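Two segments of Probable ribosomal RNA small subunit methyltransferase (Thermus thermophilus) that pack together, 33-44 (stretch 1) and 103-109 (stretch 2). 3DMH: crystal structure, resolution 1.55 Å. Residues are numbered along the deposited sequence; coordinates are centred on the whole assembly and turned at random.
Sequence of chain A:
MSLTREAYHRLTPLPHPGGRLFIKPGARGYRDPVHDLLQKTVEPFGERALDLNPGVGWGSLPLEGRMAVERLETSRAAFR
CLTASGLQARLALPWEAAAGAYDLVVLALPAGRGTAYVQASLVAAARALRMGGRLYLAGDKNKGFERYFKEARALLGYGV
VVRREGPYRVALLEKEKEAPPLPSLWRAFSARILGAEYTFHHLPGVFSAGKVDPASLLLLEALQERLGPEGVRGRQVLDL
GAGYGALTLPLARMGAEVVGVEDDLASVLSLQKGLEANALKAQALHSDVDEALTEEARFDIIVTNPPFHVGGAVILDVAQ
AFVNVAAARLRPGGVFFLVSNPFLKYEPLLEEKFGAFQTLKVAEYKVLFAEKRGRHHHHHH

Stretch 1 (33-44) PVHDLLQKTVEP
Stretch 2 (103-109) DLVVLAL

Ala 108, the last residue of a β-strand, sits at the centre of a small apolar contact, its methyl group held among three side chains of a helix that begins at Pro 33. Its CB lies 3.7 Å from CE1 of His 35, 3.9 Å from CD1 of Leu 38 and 4.0 Å from CG1 of Val 34. The histidine pairing is a CH-π contact: Ala 108 CB stands 4.0 Å from the centroid of the His 35 ring and 20° off its normal, so the methyl rests over one ring face. The CA-to-CB bond of His 35 points sideways, but chi1 of -61° (m) and chi2 of -103° bring the imidazole nearer the strand. The CA-to-CB bonds of Val 34 (chi1 173°, t) and Leu 38 (chi1 -88°, m; chi2 175°, t) point toward the strand.

Here the CA atoms of His 35 and Ala 108 are 6.5 Å apart. Strand 104-108 is extended, with phi/psi from -143/136 at Leu 104 to -71/119 at Ala 108, and the CA-to-CB bonds of alternate residues Leu 104, Val 106 and Ala 108 point toward stretch 1. That of Leu 107 points away, and Val 105 is out of reach. The helix and strand axes approach to 9.2 Å and run nearly antiparallel, at 152° between N-to-C directions, so advancing along stretch 1 means moving back along the strand.

Two residues back along the strand, CD1 of Leu 38 packs 3.8 Å from CG1 of Val 106 (chi1 176°, t), so the same leucine methyl touches both Val 106 and Ala 108. Val 42 (chi1 -62°, m) follows, its CG1 4.3 Å from CG2 of Val 106; the CA atoms of these two valines are 8.2 Å apart.

The helical backbone is tied by i to i+4 hydrogen bonds, including Leu 37 N to Pro 33 O (3.0 Å) and Leu 38 N to Val 34 O (3.1 Å). Farther along, Thr 41 N and Val 42 N both donate to Leu 38 O, each at 2.9 Å, while Thr 41 OG1 (chi1 -54°, m) donates to Leu 37 O at 2.7 Å. Val 42, at phi/psi -64/135, turns the chain into an extended course through Glu 43 (-128/147) and Pro 44 (-57/144).

At the polar edge, the CA-to-CB bond of Glu 43 points away from the strand, and its backbone O lies 3.7 Å from CD2 of Leu 104 (chi1 -174°, t; chi2 66°, p), a van der Waals contact. No hydrogen bond crosses between the stretches, and the 295 Å² buried reflects mainly apolar packing.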

ATOM      1  N   PRO A  33      -6.082  12.752 -11.344  1.00 24.50           N
ATOM      2  CA  PRO A  33      -5.647  14.000 -12.007  1.00 23.97           C
ATOM      3  C   PRO A  33      -4.140  14.276 -11.974  1.00 24.13           C
ATOM      4  O   PRO A  33      -3.626  14.926 -12.895  1.00 23.90           O
ATOM      5  CB  PRO A  33      -6.430  15.096 -11.270  1.00 24.59           C
ATOM      6  CG  PRO A  33      -7.622  14.372 -10.675  1.00 25.44           C
ATOM      7  CD  PRO A  33      -7.106  13.001 -10.312  1.00 24.53           C
ATOM      8  N   VAL A  34      -3.432  13.788 -10.948  1.00 23.72           N
ATOM      9  CA  VAL A  34      -1.980  14.024 -10.879  1.00 23.30           C
ATOM     10  C   VAL A  34      -1.282  13.207 -11.966  1.00 23.51           C
ATOM     11  O   VAL A  34      -0.502  13.737 -12.761  1.00 23.30           O
ATOM     12  CB  VAL A  34      -1.402  13.728  -9.468  1.00 23.22           C
ATOM     13  CG1 VAL A  34       0.121  13.815  -9.463  1.00 24.26           C
ATOM     14  CG2 VAL A  34      -2.007  14.663  -8.428  1.00 24.07           C
ATOM     15  N   HIS A  35      -1.564  11.905 -12.015  1.00 22.89           N
ATOM     16  CA  HIS A  35      -0.984  11.082 -13.073  1.00 23.41           C
ATOM     17  C   HIS A  35      -1.438  11.541 -14.474  1.00 23.30           C
ATOM     18  O   HIS A  35      -0.656  11.508 -15.426  1.00 23.58           O
ATOM     19  CB  HIS A  35      -1.281   9.583 -12.859  1.00 24.15           C
ATOM     20  CG  HIS A  35      -0.724   9.007 -11.585  1.00 25.33           C
ATOM     21  ND1 HIS A  35       0.411   8.222 -11.559  1.00 29.15           N
ATOM     22  CD2 HIS A  35      -1.162   9.070 -10.304  1.00 28.82           C
ATOM     23  CE1 HIS A  35       0.655   7.841 -10.319  1.00 28.33           C
ATOM     24  NE2 HIS A  35      -0.286   8.333  -9.537  1.00 30.02           N
ATOM     25  N   ASP A  36      -2.692  11.992 -14.603  1.00 22.72           N
ATOM     26  CA  ASP A  36      -3.206  12.472 -15.895  1.00 22.38           C
ATOM     27  C   ASP A  36      -2.454  13.710 -16.378  1.00 21.80           C
ATOM     28  O   ASP A  36      -2.161  13.842 -17.555  1.00 22.39           O
ATOM     29  CB  ASP A  36      -4.710  12.790 -15.832  1.00 22.11           C
ATOM     30  CG  ASP A  36      -5.571  11.541 -15.835  1.00 24.85           C
ATOM     31  OD1 ASP A  36      -5.014  10.447 -16.078  1.00 25.09           O
ATOM     32  OD2 ASP A  36      -6.788  11.647 -15.575  1.00 26.21           O
ATOM     33  N   LEU A  37      -2.132  14.598 -15.450  1.00 21.91           N
ATOM     34  CA  LEU A  37      -1.425  15.823 -15.831  1.00 21.87           C
ATOM     35  C   LEU A  37       0.009  15.475 -16.233  1.00 22.27           C
ATOM     36  O   LEU A  37       0.541  16.038 -17.193  1.00 22.72           O
ATOM     37  CB  LEU A  37      -1.460  16.856 -14.714  1.00 21.43           C
ATOM     38  CG  LEU A  37      -1.138  18.300 -15.135  1.00 20.85           C
ATOM     39  CD1 LEU A  37      -2.154  18.811 -16.158  1.00 21.85           C
ATOM     40  CD2 LEU A  37      -1.136  19.170 -13.903  1.00 21.70           C
ATOM     41  N   LEU A  38       0.635  14.543 -15.513  1.00 21.97           N
ATOM     42  CA  LEU A  38       1.940  14.039 -15.960  1.00 22.12           C
ATOM     43  C   LEU A  38       1.919  13.498 -17.383  1.00 22.06           C
ATOM     44  O   LEU A  38       2.809  13.796 -18.182  1.00 21.81           O
ATOM     45  CB  LEU A  38       2.426  12.914 -15.046  1.00 22.35           C
ATOM     46  CG  LEU A  38       3.226  13.280 -13.818  1.00 22.91           C
ATOM     47  CD1 LEU A  38       3.465  12.000 -13.037  1.00 23.01           C
ATOM     48  CD2 LEU A  38       4.572  13.952 -14.203  1.00 21.10           C
ATOM     49  N   GLN A  39       0.928  12.662 -17.697  1.00 22.37           N
ATOM     50  CA  GLN A  39       0.899  12.003 -18.994  1.00 23.46           C
ATOM     51  C   GLN A  39       0.796  13.047 -20.117  1.00 23.83           C
ATOM     52  O   GLN A  39       1.344  12.855 -21.204  1.00 24.12           O
ATOM     53  CB  GLN A  39      -0.245  10.975 -19.062  1.00 23.36           C
ATOM     54  CG  GLN A  39      -0.279  10.130 -20.340  1.00 25.32           C
ATOM     55  CD  GLN A  39      -0.957  10.820 -21.539  1.00 28.16           C
ATOM     56  OE1 GLN A  39      -0.711  10.455 -22.690  1.00 30.50           O
ATOM     57  NE2 GLN A  39      -1.794  11.818 -21.270  1.00 26.25           N
ATOM     58  N   LYS A  40       0.098  14.150 -19.843  1.00 24.21           N
ATOM     59  CA  LYS A  40      -0.001  15.258 -20.806  1.00 24.24           C
ATOM     60  C   LYS A  40       1.260  16.103 -20.934  1.00 24.37           C
ATOM     61  O   LYS A  40       1.357  16.914 -21.855  1.00 24.37           O
ATOM     62  CB  LYS A  40      -1.180  16.178 -20.458  1.00 24.63           C
ATOM     63  CG  LYS A  40      -2.512  15.510 -20.618  1.00 26.75           C
ATOM     64  CD  LYS A  40      -3.621  16.417 -20.172  1.00 29.60           C
ATOM     65  CE  LYS A  40      -4.969  15.802 -20.499  1.00 31.66           C
ATOM     66  NZ  LYS A  40      -6.033  16.848 -20.463  1.00 35.96           N
ATOM     67  N   THR A  41       2.217  15.906 -20.028  1.00 23.29           N
ATOM     68  CA  THR A  41       3.351  16.835 -19.861  1.00 22.92           C
ATOM     69  C   THR A  41       4.712  16.213 -20.172  1.00 22.71           C
ATOM     70  O   THR A  41       5.577  16.868 -20.783  1.00 23.00           O
ATOM     71  CB  THR A  41       3.367  17.443 -18.435  1.00 23.21           C
ATOM     72  OG1 THR A  41       2.094  18.038 -18.155  1.00 22.96           O
ATOM     73  CG2 THR A  41       4.453  18.515 -18.282  1.00 22.69           C
ATOM     74  N   VAL A  42       4.920  14.970 -19.737  1.00 21.36           N
ATOM     75  CA  VAL A  42       6.274  14.399 -19.802  1.00 21.60           C
ATOM     76  C   VAL A  42       6.798  14.257 -21.238  1.00 21.73           C
ATOM     77  O   VAL A  42       6.080  13.799 -22.138  1.00 21.86           O
ATOM     78  CB  VAL A  42       6.373  13.050 -19.087  1.00 21.53           C
ATOM     79  CG1 VAL A  42       6.064  13.217 -17.617  1.00 20.39           C
ATOM     80  CG2 VAL A  42       5.413  12.065 -19.708  1.00 21.68           C
ATOM     81  N   GLU A  43       8.057  14.657 -21.421  1.00 22.37           N
ATOM     82  CA  GLU A  43       8.764  14.568 -22.697  1.00 22.66           C
ATOM     83  C   GLU A  43      10.096  13.862 -22.463  1.00 21.81           C
ATOM     84  O   GLU A  43      10.688  14.010 -21.393  1.00 21.37           O
ATOM     85  CB  GLU A  43       9.075  15.974 -23.234  1.00 23.97           C
ATOM     86  CG  GLU A  43       7.900  16.940 -23.234  1.00 28.79           C
ATOM     87  CD  GLU A  43       7.175  16.973 -24.551  1.00 34.87           C
ATOM     88  OE1 GLU A  43       7.773  16.545 -25.566  1.00 39.45           O
ATOM     89  OE2 GLU A  43       6.013  17.439 -24.579  1.00 36.52           O
ATOM     90  N   PRO A  44      10.575  13.088 -23.454  1.00 21.49           N
ATOM     91  CA  PRO A  44      11.883  12.450 -23.304  1.00 20.45           C
ATOM     92  C   PRO A  44      13.025  13.432 -23.040  1.00 20.46           C
ATOM     93  O   PRO A  44      13.045  14.561 -23.571  1.00 20.31           O
ATOM     94  CB  PRO A  44      12.094  11.741 -24.647  1.00 21.42           C
ATOM     95  CG  PRO A  44      10.733  11.505 -25.158  1.00 22.11           C
ATOM     96  CD  PRO A  44       9.923  12.708 -24.724  1.00 21.96           C
ATOM     97  N   ASP A 103      18.888   9.654 -16.489  1.00 19.36           N
ATOM     98  CA  ASP A 103      18.853  11.009 -17.038  1.00 19.04           C
ATOM     99  C   ASP A 103      17.560  11.758 -16.671  1.00 18.58           C
ATOM    100  O   ASP A 103      17.539  12.997 -16.617  1.00 18.41           O
ATOM    101  CB  ASP A 103      18.970  10.944 -18.561  1.00 19.67           C
ATOM    102  CG  ASP A 103      20.155  10.128 -19.013  1.00 19.51           C
ATOM    103  OD1 ASP A 103      21.295  10.498 -18.659  1.00 23.28           O
ATOM    104  OD2 ASP A 103      19.946   9.134 -19.743  1.00 22.67           O
ATOM    105  N   LEU A 104      16.493  11.000 -16.410  1.00 17.74           N
ATOM    106  CA  LEU A 104      15.186  11.574 -16.140  1.00 18.05           C
ATOM    107  C   LEU A 104      14.471  10.768 -15.084  1.00 18.06           C
ATOM    108  O   LEU A 104      14.492   9.541 -15.145  1.00 18.67           O
ATOM    109  CB  LEU A 104      14.352  11.556 -17.432  1.00 17.76           C
ATOM    110  CG  LEU A 104      12.991  12.251 -17.412  1.00 18.01           C
ATOM    111  CD1 LEU A 104      13.117  13.749 -17.221  1.00 20.21           C
ATOM    112  CD2 LEU A 104      12.229  11.964 -18.714  1.00 18.82           C
ATOM    113  N   VAL A 105      13.848  11.457 -14.131  1.00 17.07           N
ATOM    114  CA  VAL A 105      12.999  10.781 -13.135  1.00 17.42           C
ATOM    115  C   VAL A 105      11.594  11.363 -13.213  1.00 17.07           C
ATOM    116  O   VAL A 105      11.417  12.566 -13.414  1.00 17.48           O
ATOM    117  CB  VAL A 105      13.598  10.904 -11.700  1.00 17.74           C
ATOM    118  CG1 VAL A 105      12.634  10.360 -10.636  1.00 18.75           C
ATOM    119  CG2 VAL A 105      14.910  10.172 -11.622  1.00 18.28           C
ATOM    120  N   VAL A 106      10.597  10.488 -13.057  1.00 17.66           N
ATOM    121  CA  VAL A 106       9.202  10.904 -12.979  1.00 18.58           C
ATOM    122  C   VAL A 106       8.678  10.554 -11.588  1.00 18.88           C
ATOM    123  O   VAL A 106       8.802   9.411 -11.145  1.00 18.70           O
ATOM    124  CB  VAL A 106       8.353  10.221 -14.069  1.00 18.90           C
ATOM    125  CG1 VAL A 106       6.882  10.605 -13.895  1.00 19.41           C
ATOM    126  CG2 VAL A 106       8.857  10.663 -15.475  1.00 18.40           C
ATOM    127  N   LEU A 107       8.121  11.541 -10.883  1.00 18.27           N
ATOM    128  CA  LEU A 107       7.582  11.285  -9.542  1.00 18.36           C
ATOM    129  C   LEU A 107       6.261  12.018  -9.348  1.00 18.56           C
ATOM    130  O   LEU A 107       6.224  13.257  -9.179  1.00 19.51           O
ATOM    131  CB  LEU A 107       8.592  11.689  -8.452  1.00 18.74           C
ATOM    132  CG  LEU A 107       8.127  11.624  -6.997  1.00 18.81           C
ATOM    133  CD1 LEU A 107       7.797  10.179  -6.619  1.00 18.60           C
ATOM    134  CD2 LEU A 107       9.219  12.146  -6.117  1.00 20.47           C
ATOM    135  N   ALA A 108       5.167  11.256  -9.438  1.00 18.38           N
ATOM    136  CA  ALA A 108       3.893  11.702  -8.890  1.00 18.65           C
ATOM    137  C   ALA A 108       4.038  11.645  -7.363  1.00 18.88           C
ATOM    138  O   ALA A 108       4.315  10.583  -6.797  1.00 20.15           O
ATOM    139  CB  ALA A 108       2.755  10.787  -9.370  1.00 20.11           C
ATOM    140  N   LEU A 109       3.900  12.787  -6.704  1.00 19.17           N
ATOM    141  CA  LEU A 109       4.088  12.845  -5.254  1.00 19.01           C
ATOM    142  C   LEU A 109       3.157  11.897  -4.511  1.00 19.46           C
ATOM    143  O   LEU A 109       1.934  12.003  -4.646  1.00 19.28           O
ATOM    144  CB  LEU A 109       3.841  14.261  -4.755  1.00 19.45           C
ATOM    145  CG  LEU A 109       5.004  15.178  -5.107  1.00 18.87           C
ATOM    146  CD1 LEU A 109       4.540  16.653  -5.114  1.00 20.25           C
ATOM    147  CD2 LEU A 109       6.128  14.975  -4.129  1.00 20.64           C
TER